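TIR-NB-LRR type resistance protein RPV1 (Vitis rotundifolia, PDB 5KU7) is a plant disease-resistance protein of the TIR-NB-LRR class of intracellular immune receptors, represented here by its TIR domain. Local coordinates at residues A[11-16]-A[70-75]; A[64-69]-A[94-99]; A[78-83]-A[131-136]. One frame throughout, in Å; residues are numbered along the deposited sequence.

Contact 1 of 3, residues A[11-16]-A[70-75]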
ATOM      1  N   PHE A  11     -11.519  -0.608 -15.967  1.00 40.62           N
ATOM      2  CA  PHE A  11     -10.516   0.404 -16.277  1.00 43.05           C
ATOM      3  C   PHE A  11     -10.194   1.143 -14.981  1.00 39.81           C
ATOM      4  O   PHE A  11     -11.089   1.692 -14.330  1.00 36.39           O
ATOM      5  CB  PHE A  11     -11.007   1.372 -17.374  1.00 34.06           C
ATOM      6  CG  PHE A  11     -10.043   2.481 -17.686  1.00 33.85           C
ATOM      7  CD1 PHE A  11     -10.073   3.667 -16.968  1.00 34.56           C
ATOM      8  CD2 PHE A  11      -9.102   2.344 -18.702  1.00 34.77           C
ATOM      9  CE1 PHE A  11      -9.176   4.698 -17.247  1.00 33.65           C
ATOM     10  CE2 PHE A  11      -8.209   3.373 -18.993  1.00 34.28           C
ATOM     11  CZ  PHE A  11      -8.250   4.548 -18.259  1.00 37.58           C
ATOM     12  N   LEU A  12      -8.918   1.125 -14.603  1.00 38.13           N
ATOM     13  CA  LEU A  12      -8.434   1.804 -13.406  1.00 36.25           C
ATOM     14  C   LEU A  12      -8.023   3.245 -13.664  1.00 42.30           C
ATOM     15  O   LEU A  12      -6.973   3.487 -14.253  1.00 47.38           O
ATOM     16  CB  LEU A  12      -7.227   1.074 -12.838  1.00 32.62           C
ATOM     17  CG  LEU A  12      -7.459   0.289 -11.580  1.00 33.18           C
ATOM     18  CD1 LEU A  12      -6.142  -0.341 -11.137  1.00 28.96           C
ATOM     19  CD2 LEU A  12      -8.014   1.277 -10.552  1.00 30.99           C
ATOM     20  N   SER A  13      -8.814   4.200 -13.188  1.00 38.02           N
ATOM     21  CA  SER A  13      -8.438   5.605 -13.296  1.00 33.89           C
ATOM     22  C   SER A  13      -7.869   6.110 -11.969  1.00 36.18           C
ATOM     23  O   SER A  13      -8.502   5.995 -10.926  1.00 39.52           O
ATOM     24  CB  SER A  13      -9.640   6.442 -13.733  1.00 35.58           C
ATOM     25  OG  SER A  13      -9.368   7.831 -13.701  1.00 37.86           O
ATOM     26  N   PHE A  14      -6.674   6.682 -12.025  1.00 39.52           N
ATOM     27  CA  PHE A  14      -5.959   7.090 -10.825  1.00 29.09           C
ATOM     28  C   PHE A  14      -5.003   8.221 -11.172  1.00 29.52           C
ATOM     29  O   PHE A  14      -4.666   8.431 -12.335  1.00 34.08           O
ATOM     30  CB  PHE A  14      -5.189   5.907 -10.235  1.00 28.09           C
ATOM     31  CG  PHE A  14      -4.131   5.341 -11.177  1.00 34.09           C
ATOM     32  CD1 PHE A  14      -4.495   4.548 -12.261  1.00 28.04           C
ATOM     33  CD2 PHE A  14      -2.790   5.617 -10.980  1.00 31.21           C
ATOM     34  CE1 PHE A  14      -3.542   4.036 -13.121  1.00 39.05           C
ATOM     35  CE2 PHE A  14      -1.815   5.119 -11.854  1.00 30.90           C
ATOM     36  CZ  PHE A  14      -2.187   4.325 -12.917  1.00 33.18           C
ATOM     37  N   ARG A  15      -4.571   8.940 -10.153  1.00 32.48           N
ATOM     38  CA  ARG A  15      -3.538   9.950 -10.275  1.00 32.85           C
ATOM     39  C   ARG A  15      -2.218   9.291  -9.961  1.00 34.81           C
ATOM     40  O   ARG A  15      -1.982   8.926  -8.807  1.00 39.08           O
ATOM     41  CB  ARG A  15      -3.805  11.087  -9.306  1.00 31.50           C
ATOM     42  CG  ARG A  15      -2.813  12.247  -9.290  1.00 33.92           C
ATOM     43  CD  ARG A  15      -3.009  13.223 -10.450  1.00 54.25           C
ATOM     44  NE  ARG A  15      -1.973  14.259 -10.447  1.00 54.48           N
ATOM     45  CZ  ARG A  15      -0.857  14.151 -11.134  1.00 45.70           C
ATOM     46  NH1 ARG A  15      -0.687  13.073 -11.869  1.00 51.67           N
ATOM     47  NH2 ARG A  15       0.062  15.100 -11.096  1.00 39.43           N
ATOM     48  N   GLY A  16      -1.367   9.126 -10.985  1.00 32.71           N
ATOM     49  CA  GLY A  16      -0.139   8.361 -10.851  1.00 29.16           C
ATOM     50  C   GLY A  16       0.718   8.871  -9.702  1.00 34.69           C
ATOM     51  O   GLY A  16       1.129   8.109  -8.838  1.00 30.34           O
ATOM     52  N   GLU A  70      -5.832  12.976  -3.532  1.00 38.61           N
ATOM     53  CA  GLU A  70      -5.662  14.401  -3.253  1.00 45.37           C
ATOM     54  C   GLU A  70      -5.453  15.278  -4.492  1.00 48.32           C
ATOM     55  O   GLU A  70      -6.010  16.383  -4.577  1.00 41.87           O
ATOM     56  CB  GLU A  70      -4.486  14.595  -2.292  1.00 51.67           C
ATOM     57  CG  GLU A  70      -4.450  15.960  -1.603  1.00 62.03           C
ATOM     58  CD  GLU A  70      -3.140  16.203  -0.876  1.00 63.70           C
ATOM     59  OE1 GLU A  70      -2.258  15.329  -0.954  1.00 64.17           O
ATOM     60  OE2 GLU A  70      -2.998  17.252  -0.214  1.00 66.96           O
ATOM     61  N   ASN A  71      -4.671  14.782  -5.452  1.00 47.03           N
ATOM     62  CA  ASN A  71      -4.281  15.604  -6.587  1.00 43.87           C
ATOM     63  C   ASN A  71      -4.810  15.112  -7.918  1.00 42.34           C
ATOM     64  O   ASN A  71      -4.259  15.454  -8.966  1.00 37.85           O
ATOM     65  CB  ASN A  71      -2.767  15.717  -6.651  1.00 42.60           C
ATOM     66  CG  ASN A  71      -2.192  16.336  -5.405  1.00 46.40           C
ATOM     67  OD1 ASN A  71      -2.394  17.520  -5.144  1.00 46.71           O
ATOM     68  ND2 ASN A  71      -1.470  15.541  -4.622  1.00 45.09           N
ATOM     69  N   TYR A  72      -5.869  14.308  -7.871  1.00 34.00           N
ATOM     70  CA  TYR A  72      -6.503  13.778  -9.077  1.00 35.40           C
ATOM     71  C   TYR A  72      -6.933  14.886 -10.051  1.00 44.36           C
ATOM     72  O   TYR A  72      -6.664  14.813 -11.246  1.00 43.14           O
ATOM     73  CB  TYR A  72      -7.702  12.925  -8.681  1.00 25.73           C
ATOM     74  CG  TYR A  72      -8.391  12.193  -9.802  1.00 33.63           C
ATOM     75  CD1 TYR A  72      -9.350  12.830 -10.595  1.00 35.25           C
ATOM     76  CD2 TYR A  72      -8.138  10.851 -10.032  1.00 32.01           C
ATOM     77  CE1 TYR A  72     -10.010  12.155 -11.595  1.00 34.79           C
ATOM     78  CE2 TYR A  72      -8.791  10.169 -11.041  1.00 32.78           C
ATOM     79  CZ  TYR A  72      -9.729  10.826 -11.819  1.00 37.13           C
ATOM     80  OH  TYR A  72     -10.389  10.150 -12.825  1.00 35.12           O
ATOM     81  N   ALA A  73      -7.593  15.918  -9.535  1.00 45.20           N
ATOM     82  CA  ALA A  73      -8.081  16.990 -10.394  1.00 41.76           C
ATOM     83  C   ALA A  73      -6.938  17.870 -10.887  1.00 43.93           C
ATOM     84  O   ALA A  73      -7.145  18.719 -11.754  1.00 43.00           O
ATOM     85  CB  ALA A  73      -9.127  17.834  -9.665  1.00 37.97           C
ATOM     86  N   HIS A  74      -5.737  17.679 -10.339  1.00 39.42           N
ATOM     87  CA  HIS A  74      -4.589  18.459 -10.798  1.00 42.74           C
ATOM     88  C   HIS A  74      -4.027  17.893 -12.094  1.00 50.42           C
ATOM     89  O   HIS A  74      -2.999  18.356 -12.598  1.00 49.86           O
ATOM     90  CB  HIS A  74      -3.484  18.507  -9.748  1.00 41.74           C
ATOM     91  CG  HIS A  74      -3.751  19.467  -8.637  1.00 49.76           C
ATOM     92  ND1 HIS A  74      -4.593  19.175  -7.584  1.00 49.90           N
ATOM     93  CD2 HIS A  74      -3.305  20.727  -8.423  1.00 54.59           C
ATOM     94  CE1 HIS A  74      -4.636  20.206  -6.762  1.00 53.87           C
ATOM     95  NE2 HIS A  74      -3.867  21.164  -7.251  1.00 53.99           N
ATOM     96  N   SER A  75      -4.668  16.854 -12.610  1.00 47.48           N
ATOM     97  CA  SER A  75      -4.221  16.294 -13.863  1.00 45.96           C
ATOM     98  C   SER A  75      -5.349  16.388 -14.870  1.00 46.49           C
ATOM     99  O   SER A  75      -6.406  15.793 -14.689  1.00 41.77           O
ATOM    100  CB  SER A  75      -3.747  14.855 -13.673  1.00 44.60           C
ATOM    101  OG  SER A  75      -3.708  14.164 -14.903  1.00 51.91           O
TER
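Tyr72 carries its CG anti to the backbone N (chi1 -174°), and Ser13 holds its OG anti to its own N, which brings the two hydroxyls tip to tip. Tyr72 OH donates to Ser13 OG at 2.7 Å, with the serine oxygen near the plane of the phenol ring. At the same ring's edge lies the backbone, Phe14 CA being 4.2 Å from Tyr72 CE2. Arg15 leaves the chain with CG anti to N and then bends at chi2 (78°), which lays its CG, CD and NE alongside the carbonyl of Asn71. Arg15 NE sits 3.0 Å from Asn71 O, an oxygen that accepts the backbone N-H of His74. Ser75 CB lies over one face of the guanidinium, 3.7 Å from Arg15 NE, while Ser75 OG turns to cap Cys78 N at the start of helix 76-91. Nearer the backbone, Arg15 CB rests on Tyr72 CA at 3.8 Å. The contact thus fits the end of strand 8-14 against the turn that follows strand 61-68. Arg15 belongs with Gly16, Glu17 and Arg20 to the pocket holding malonic acid. The turn sets the arginine stem, leaving the guanidinium end at that site. Ser13 OG, taking the Tyr72 proton, also bonds Glu81 OE1, consistent with a buried phenol-hydroxyl-carboxylate chain in which each polar group is satisfied by the next.

Contact 2 of 3, residues A[64-69]-A[94-99]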
ATOM      1  N   SER A  64     -15.357   1.158 -14.842  1.00 31.85           N
ATOM      2  CA  SER A  64     -14.177   1.860 -14.361  1.00 31.85           C
ATOM      3  C   SER A  64     -14.161   1.931 -12.826  1.00 34.62           C
ATOM      4  O   SER A  64     -15.211   2.030 -12.183  1.00 37.43           O
ATOM      5  CB  SER A  64     -14.106   3.265 -14.953  1.00 32.58           C
ATOM      6  OG  SER A  64     -13.903   3.213 -16.351  1.00 42.77           O
ATOM      7  N   VAL A  65     -12.964   1.845 -12.248  1.00 35.96           N
ATOM      8  CA  VAL A  65     -12.763   2.112 -10.830  1.00 36.44           C
ATOM      9  C   VAL A  65     -11.985   3.399 -10.752  1.00 36.19           C
ATOM     10  O   VAL A  65     -10.919   3.500 -11.354  1.00 37.35           O
ATOM     11  CB  VAL A  65     -11.974   1.007 -10.110  1.00 33.72           C
ATOM     12  CG1 VAL A  65     -11.636   1.458  -8.711  1.00 34.44           C
ATOM     13  CG2 VAL A  65     -12.757  -0.275 -10.057  1.00 25.37           C
ATOM     14  N   ILE A  66     -12.514   4.389 -10.043  1.00 35.39           N
ATOM     15  CA  ILE A  66     -11.822   5.660  -9.931  1.00 29.19           C
ATOM     16  C   ILE A  66     -11.175   5.812  -8.568  1.00 34.77           C
ATOM     17  O   ILE A  66     -11.853   5.784  -7.543  1.00 32.92           O
ATOM     18  CB  ILE A  66     -12.756   6.844 -10.168  1.00 34.29           C
ATOM     19  CG1 ILE A  66     -13.126   6.954 -11.656  1.00 43.57           C
ATOM     20  CG2 ILE A  66     -12.048   8.112  -9.770  1.00 37.00           C
ATOM     21  CD1 ILE A  66     -14.220   6.039 -12.091  1.00 47.66           C
ATOM     22  N   VAL A  67      -9.853   5.934  -8.557  1.00 32.97           N
ATOM     23  CA  VAL A  67      -9.140   6.209  -7.327  1.00 28.82           C
ATOM     24  C   VAL A  67      -8.994   7.712  -7.185  1.00 30.65           C
ATOM     25  O   VAL A  67      -8.001   8.305  -7.616  1.00 31.34           O
ATOM     26  CB  VAL A  67      -7.769   5.535  -7.301  1.00 28.50           C
ATOM     27  CG1 VAL A  67      -7.066   5.771  -5.952  1.00 23.52           C
ATOM     28  CG2 VAL A  67      -7.918   4.051  -7.588  1.00 27.94           C
ATOM     29  N   PHE A  68     -10.028   8.340  -6.645  1.00 30.55           N
ATOM     30  CA  PHE A  68      -9.942   9.752  -6.316  1.00 33.34           C
ATOM     31  C   PHE A  68      -8.924   9.919  -5.192  1.00 40.41           C
ATOM     32  O   PHE A  68      -9.053   9.318  -4.115  1.00 39.66           O
ATOM     33  CB  PHE A  68     -11.302  10.308  -5.895  1.00 37.88           C
ATOM     34  CG  PHE A  68     -12.249  10.556  -7.043  1.00 36.52           C
ATOM     35  CD1 PHE A  68     -11.886  11.390  -8.094  1.00 36.99           C
ATOM     36  CD2 PHE A  68     -13.499   9.962  -7.069  1.00 36.82           C
ATOM     37  CE1 PHE A  68     -12.767  11.636  -9.161  1.00 32.46           C
ATOM     38  CE2 PHE A  68     -14.372  10.202  -8.122  1.00 38.53           C
ATOM     39  CZ  PHE A  68     -13.995  11.038  -9.175  1.00 36.77           C
ATOM     40  N   SER A  69      -7.904  10.722  -5.457  1.00 38.78           N
ATOM     41  CA  SER A  69      -6.864  11.007  -4.478  1.00 37.36           C
ATOM     42  C   SER A  69      -6.622  12.507  -4.488  1.00 37.39           C
ATOM     43  O   SER A  69      -7.115  13.210  -5.375  1.00 39.79           O
ATOM     44  CB  SER A  69      -5.579  10.229  -4.793  1.00 36.63           C
ATOM     45  OG  SER A  69      -5.165  10.456  -6.134  1.00 42.68           O
ATOM     46  N   HIS A  94     -21.783   1.398 -19.115  1.00 52.71           N
ATOM     47  CA  HIS A  94     -20.540   1.402 -18.355  1.00 54.08           C
ATOM     48  C   HIS A  94     -20.770   1.641 -16.877  1.00 50.76           C
ATOM     49  O   HIS A  94     -21.345   2.652 -16.500  1.00 54.01           O
ATOM     50  CB  HIS A  94     -19.600   2.468 -18.922  1.00 54.79           C
ATOM     51  CG  HIS A  94     -18.167   2.316 -18.502  1.00 46.77           C
ATOM     52  ND1 HIS A  94     -17.348   1.317 -18.988  1.00 45.98           N
ATOM     53  CD2 HIS A  94     -17.398   3.063 -17.673  1.00 37.15           C
ATOM     54  CE1 HIS A  94     -16.142   1.448 -18.462  1.00 47.54           C
ATOM     55  NE2 HIS A  94     -16.146   2.497 -17.657  1.00 36.83           N
ATOM     56  N   ALA A  95     -20.337   0.692 -16.052  1.00 49.82           N
ATOM     57  CA  ALA A  95     -20.457   0.807 -14.596  1.00 45.10           C
ATOM     58  C   ALA A  95     -19.283   1.577 -14.020  1.00 41.51           C
ATOM     59  O   ALA A  95     -18.191   1.563 -14.584  1.00 43.62           O
ATOM     60  CB  ALA A  95     -20.561  -0.570 -13.943  1.00 44.69           C
ATOM     61  N   VAL A  96     -19.517   2.268 -12.907  1.00 35.17           N
ATOM     62  CA  VAL A  96     -18.531   3.172 -12.343  1.00 38.63           C
ATOM     63  C   VAL A  96     -18.465   3.022 -10.831  1.00 46.04           C
ATOM     64  O   VAL A  96     -19.467   3.195 -10.146  1.00 42.90           O
ATOM     65  CB  VAL A  96     -18.849   4.634 -12.676  1.00 42.93           C
ATOM     66  CG1 VAL A  96     -17.807   5.543 -12.050  1.00 41.12           C
ATOM     67  CG2 VAL A  96     -18.923   4.839 -14.194  1.00 44.16           C
ATOM     68  N   PHE A  97     -17.275   2.737 -10.319  1.00 44.30           N
ATOM     69  CA  PHE A  97     -17.072   2.473  -8.895  1.00 38.53           C
ATOM     70  C   PHE A  97     -16.088   3.454  -8.289  1.00 37.25           C
ATOM     71  O   PHE A  97     -14.895   3.330  -8.501  1.00 39.77           O
ATOM     72  CB  PHE A  97     -16.552   1.060  -8.691  1.00 34.34           C
ATOM     73  CG  PHE A  97     -17.410   0.014  -9.317  1.00 37.70           C
ATOM     74  CD1 PHE A  97     -16.952  -0.722 -10.393  1.00 40.53           C
ATOM     75  CD2 PHE A  97     -18.670  -0.254  -8.810  1.00 38.18           C
ATOM     76  CE1 PHE A  97     -17.746  -1.703 -10.961  1.00 37.10           C
ATOM     77  CE2 PHE A  97     -19.458  -1.227  -9.369  1.00 41.11           C
ATOM     78  CZ  PHE A  97     -18.995  -1.958 -10.443  1.00 34.24           C
ATOM     79  N   PRO A  98     -16.588   4.467  -7.574  1.00 40.14           N
ATOM     80  CA  PRO A  98     -15.628   5.465  -7.088  1.00 34.95           C
ATOM     81  C   PRO A  98     -15.074   5.123  -5.698  1.00 35.01           C
ATOM     82  O   PRO A  98     -15.810   4.695  -4.794  1.00 38.78           O
ATOM     83  CB  PRO A  98     -16.453   6.754  -7.058  1.00 36.68           C
ATOM     84  CG  PRO A  98     -17.886   6.278  -6.790  1.00 37.40           C
ATOM     85  CD  PRO A  98     -17.996   4.866  -7.351  1.00 37.96           C
ATOM     86  N   ILE A  99     -13.771   5.292  -5.569  1.00 30.89           N
ATOM     87  CA  ILE A  99     -13.044   5.174  -4.318  1.00 37.34           C
ATOM     88  C   ILE A  99     -12.512   6.533  -3.944  1.00 36.93           C
ATOM     89  O   ILE A  99     -11.797   7.157  -4.726  1.00 37.25           O
ATOM     90  CB  ILE A  99     -11.833   4.236  -4.406  1.00 33.95           C
ATOM     91  CG1 ILE A  99     -12.269   2.829  -4.759  1.00 31.54           C
ATOM     92  CG2 ILE A  99     -11.057   4.270  -3.080  1.00 34.12           C
ATOM     93  CD1 ILE A  99     -11.124   1.964  -5.177  1.00 26.45           C
TER
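Ser64 and His94 meet through their side chains just before strand 95-101 begins: Ser64 OG and His94 NE2 share a hydrogen bond of 2.7 Å, with the oxygen in the plane of the imidazole. His94 has CG anti to the backbone N (chi1 -163°), a setting that carries the ring back toward the serine, and its ND1 makes a weak hydrogen bond to Ser61 O. Five backbone bonds follow. Ser64 N donates to Ala95 O and its O accepts from Phe97 N, each at 2.9 Å. Ile66 N then reaches Phe97 O, and Ile66 O receives Ile99 N at 2.8 Å. The last, Phe68 N to Ile99 O, is the most bent at its hydrogen (134°). Pro98 stands opposite Ile66 in this pattern, with its N facing away from strand 61-68, and the missing N-H costs this pairing nothing. These are neighbouring parallel strands at the middle of the five-stranded TIR sheet, joined in a beta-alpha-beta crossover by helix 76-91. Their short axes run 20° apart, in keeping with sheet twist. On the face bearing Ser64, Ile66, Val96 and Pro98, Ile66 CD1 packs on Val96 CG1 at 3.6 Å. Beyond it the Phe68 ring takes Ile66 CG2 over its centre, meets Pro98 CB with its edge at 4.2 Å, and packs edge-to-face with Tyr72. Helix 76-91 lies on this side, sending Ile85 to Ser64 and Gln89 to Val96. The face bearing Val65, Val67, Phe97 and Ile99 closes with Val65 CG1 against Ile99 CD1 at 3.6 Å, and Val65 CG2 lies 4.2 Å from Phe97 CD1. Helix 154-175 backs it, Ile165 touching Val65 and Leu169 touching Phe97.

Contact 3 of 3, residues A[78-83]-A[131-136]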
ATOM      1  N   CYS A  78      -6.323  13.063 -16.090  1.00 35.70           N
ATOM      2  CA  CYS A  78      -7.281  12.401 -15.204  1.00 33.37           C
ATOM      3  C   CYS A  78      -8.715  12.929 -15.462  1.00 38.96           C
ATOM      4  O   CYS A  78      -9.681  12.150 -15.579  1.00 32.43           O
ATOM      5  CB  CYS A  78      -6.884  12.595 -13.729  1.00 33.88           C
ATOM      6  SG  CYS A  78      -5.450  11.558 -13.192  1.00 41.28           S
ATOM      7  N   LEU A  79      -8.850  14.250 -15.572  1.00 36.40           N
ATOM      8  CA  LEU A  79     -10.173  14.848 -15.759  1.00 40.19           C
ATOM      9  C   LEU A  79     -10.774  14.460 -17.112  1.00 44.21           C
ATOM     10  O   LEU A  79     -11.964  14.136 -17.201  1.00 50.14           O
ATOM     11  CB  LEU A  79     -10.113  16.377 -15.609  1.00 32.36           C
ATOM     12  CG  LEU A  79      -9.875  16.841 -14.177  1.00 39.24           C
ATOM     13  CD1 LEU A  79      -9.897  18.344 -14.055  1.00 42.56           C
ATOM     14  CD2 LEU A  79     -10.908  16.228 -13.235  1.00 36.35           C
ATOM     15  N   ASP A  80      -9.965  14.499 -18.164  1.00 38.65           N
ATOM     16  CA  ASP A  80     -10.460  14.132 -19.495  1.00 43.59           C
ATOM     17  C   ASP A  80     -10.834  12.656 -19.484  1.00 47.18           C
ATOM     18  O   ASP A  80     -11.807  12.244 -20.107  1.00 46.53           O
ATOM     19  CB  ASP A  80      -9.422  14.432 -20.574  1.00 41.61           C
ATOM     20  CG  ASP A  80      -9.345  15.905 -20.906  1.00 50.23           C
ATOM     21  OD1 ASP A  80     -10.349  16.621 -20.680  1.00 49.31           O
ATOM     22  OD2 ASP A  80      -8.285  16.354 -21.397  1.00 59.82           O
ATOM     23  N   GLU A  81     -10.043  11.873 -18.754  1.00 48.10           N
ATOM     24  CA  GLU A  81     -10.325  10.463 -18.509  1.00 48.83           C
ATOM     25  C   GLU A  81     -11.703  10.252 -17.908  1.00 45.45           C
ATOM     26  O   GLU A  81     -12.495   9.419 -18.365  1.00 45.55           O
ATOM     27  CB  GLU A  81      -9.284   9.885 -17.557  1.00 46.64           C
ATOM     28  CG  GLU A  81      -8.950   8.458 -17.816  1.00 46.10           C
ATOM     29  CD  GLU A  81      -7.654   8.068 -17.167  1.00 50.84           C
ATOM     30  OE1 GLU A  81      -7.647   7.884 -15.925  1.00 45.99           O
ATOM     31  OE2 GLU A  81      -6.632   7.984 -17.896  1.00 54.46           O
ATOM     32  N   LEU A  82     -11.959  11.017 -16.857  1.00 42.08           N
ATOM     33  CA  LEU A  82     -13.188  10.919 -16.099  1.00 42.07           C
ATOM     34  C   LEU A  82     -14.400  11.296 -16.922  1.00 40.99           C
ATOM     35  O   LEU A  82     -15.461  10.694 -16.767  1.00 53.22           O
ATOM     36  CB  LEU A  82     -13.118  11.814 -14.858  1.00 38.73           C
ATOM     37  CG  LEU A  82     -14.309  11.683 -13.911  1.00 38.00           C
ATOM     38  CD1 LEU A  82     -14.482  10.242 -13.442  1.00 35.62           C
ATOM     39  CD2 LEU A  82     -14.158  12.635 -12.741  1.00 39.06           C
ATOM     40  N   VAL A  83     -14.253  12.302 -17.780  1.00 38.49           N
ATOM     41  CA  VAL A  83     -15.357  12.719 -18.660  1.00 34.93           C
ATOM     42  C   VAL A  83     -15.737  11.584 -19.598  1.00 37.11           C
ATOM     43  O   VAL A  83     -16.912  11.279 -19.767  1.00 45.83           O
ATOM     44  CB  VAL A  83     -15.003  13.963 -19.486  1.00 45.08           C
ATOM     45  CG1 VAL A  83     -16.097  14.242 -20.516  1.00 52.99           C
ATOM     46  CG2 VAL A  83     -14.807  15.168 -18.575  1.00 48.76           C
ATOM     47  N   PRO A 131     -16.397  23.405 -17.077  1.00 63.75           N
ATOM     48  CA  PRO A 131     -17.784  22.954 -16.869  1.00 63.06           C
ATOM     49  C   PRO A 131     -18.005  21.428 -16.955  1.00 61.63           C
ATOM     50  O   PRO A 131     -18.586  20.860 -16.027  1.00 61.49           O
ATOM     51  CB  PRO A 131     -18.543  23.671 -17.991  1.00 63.87           C
ATOM     52  CG  PRO A 131     -17.769  24.916 -18.202  1.00 60.49           C
ATOM     53  CD  PRO A 131     -16.327  24.519 -18.038  1.00 65.70           C
ATOM     54  N   ARG A 132     -17.578  20.783 -18.041  1.00 60.26           N
ATOM     55  CA  ARG A 132     -17.759  19.336 -18.190  1.00 58.45           C
ATOM     56  C   ARG A 132     -16.902  18.560 -17.183  1.00 60.12           C
ATOM     57  O   ARG A 132     -17.232  17.430 -16.796  1.00 56.02           O
ATOM     58  CB  ARG A 132     -17.455  18.904 -19.625  1.00 64.70           C
ATOM     59  CG  ARG A 132     -18.531  19.390 -20.595  1.00 80.84           C
ATOM     60  CD  ARG A 132     -18.497  18.693 -21.939  1.00 90.79           C
ATOM     61  NE  ARG A 132     -18.809  17.276 -21.793  1.00 93.82           N
ATOM     62  CZ  ARG A 132     -19.200  16.490 -22.789  1.00 97.64           C
ATOM     63  NH1 ARG A 132     -19.371  16.991 -24.009  1.00101.19           N
ATOM     64  NH2 ARG A 132     -19.455  15.210 -22.553  1.00 95.74           N
ATOM     65  N   TRP A 133     -15.795  19.178 -16.774  1.00 59.96           N
ATOM     66  CA  TRP A 133     -14.911  18.617 -15.766  1.00 56.46           C
ATOM     67  C   TRP A 133     -15.631  18.626 -14.423  1.00 59.13           C
ATOM     68  O   TRP A 133     -15.675  17.612 -13.724  1.00 54.05           O
ATOM     69  CB  TRP A 133     -13.606  19.412 -15.674  1.00 49.31           C
ATOM     70  CG  TRP A 133     -12.567  19.053 -16.689  1.00 48.51           C
ATOM     71  CD1 TRP A 133     -12.543  17.950 -17.496  1.00 50.32           C
ATOM     72  CD2 TRP A 133     -11.388  19.807 -17.010  1.00 53.43           C
ATOM     73  NE1 TRP A 133     -11.423  17.973 -18.301  1.00 49.79           N
ATOM     74  CE2 TRP A 133     -10.700  19.103 -18.020  1.00 49.67           C
ATOM     75  CE3 TRP A 133     -10.846  21.011 -16.540  1.00 59.92           C
ATOM     76  CZ2 TRP A 133      -9.500  19.564 -18.567  1.00 50.59           C
ATOM     77  CZ3 TRP A 133      -9.650  21.466 -17.087  1.00 59.65           C
ATOM     78  CH2 TRP A 133      -8.994  20.745 -18.089  1.00 50.68           C
ATOM     79  N   ARG A 134     -16.200  19.782 -14.079  1.00 56.07           N
ATOM     80  CA  ARG A 134     -16.936  19.949 -12.829  1.00 58.98           C
ATOM     81  C   ARG A 134     -18.125  19.000 -12.795  1.00 61.76           C
ATOM     82  O   ARG A 134     -18.470  18.437 -11.755  1.00 65.34           O
ATOM     83  CB  ARG A 134     -17.430  21.392 -12.662  1.00 62.86           C
ATOM     84  CG  ARG A 134     -16.326  22.434 -12.563  1.00 64.61           C
ATOM     85  CD  ARG A 134     -16.819  23.712 -11.887  1.00 65.13           C
ATOM     86  NE  ARG A 134     -16.267  23.785 -10.538  1.00 72.20           N
ATOM     87  CZ  ARG A 134     -15.271  24.583 -10.166  1.00 73.08           C
ATOM     88  NH1 ARG A 134     -14.725  25.422 -11.042  1.00 64.59           N
ATOM     89  NH2 ARG A 134     -14.832  24.550  -8.907  1.00 75.32           N
ATOM     90  N   THR A 135     -18.762  18.841 -13.944  1.00 58.30           N
ATOM     91  CA  THR A 135     -19.912  17.963 -14.048  1.00 54.25           C
ATOM     92  C   THR A 135     -19.510  16.503 -13.831  1.00 51.30           C
ATOM     93  O   THR A 135     -20.174  15.761 -13.102  1.00 54.59           O
ATOM     94  CB  THR A 135     -20.597  18.129 -15.410  1.00 52.72           C
ATOM     95  OG1 THR A 135     -21.284  19.381 -15.431  1.00 63.38           O
ATOM     96  CG2 THR A 135     -21.590  17.017 -15.654  1.00 51.61           C
ATOM     97  N   ALA A 136     -18.405  16.098 -14.447  1.00 49.97           N
ATOM     98  CA  ALA A 136     -17.954  14.710 -14.353  1.00 50.40           C
ATOM     99  C   ALA A 136     -17.523  14.332 -12.921  1.00 52.12           C
ATOM    100  O   ALA A 136     -17.780  13.213 -12.459  1.00 45.47           O
ATOM    101  CB  ALA A 136     -16.838  14.464 -15.330  1.00 43.05           C
TER
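Leu79 stands over one face of the Trp133 indole, its branch crossing the tryptophan side chain at about a right angle. Its CB sits 3.5 Å from the centroid of the five-membered ring, a CH-pi contact nearly along the ring normal, and its CD1 lies over the same face near Trp133 CD2, at 3.6 Å. The next bump is Val83. With CG1 anti to the backbone N (chi1 172°), it points CG2 into a hollow floored by helix 130-141: Trp133 CD1 stands 3.7 Å from Val83 CG2 at the indole edge, Arg132 O is 3.8 Å away, and Ala136 CB closes the far wall at 3.9 Å. Ala136 CB in turn fits between that methyl and Leu82 CG. Arg132 folds along the outer margin, where its NH2 borders Val83 CG1 and pairs with Glu87. One polar bond fixes the rotation of the indole: Trp133 NE1 donates to Asp80 OD1 at 2.9 Å with an angle of 155° at the hydrogen. The acceptor lies in the ring plane, but the carboxylate is met from above its own plane. Asp80 OD2 is held by Lys129 in a salt bridge. The two helix segments cross at 68° with axes 9.0 Å apart. Farther along helix 130-141, Leu137 and Ala140 continue against Leu82, while Tyr122 and Phe119 of helix 113-122 adjoin the indole. Helix 76-91 thus lies between helix 130-141 and the sheet, where Glu81 bonds Ser13 of strand 8-14.

How the contacts relate
From the N terminus, strand 8-14 comes first, and contact 1 closes the loop from its end to the turn at 70-75. Contact 2 opens just before that turn, at 64-69, and closes at 94-99, which makes contacts 1 and 2 cross. Contact 3 starts at 78-83, inside the span of contact 2, and ends beyond it at 131-136, so these cross too; contacts 1 and 3 follow in series. Contacts 1 and 2 share the sheet, with Ser13 O probably bonded to Val67 N. Contact 3 joins two helices on one side of it: helix 76-91 ties it to the strand of contact 1, and Leu82 packs on Ile66 and Phe68.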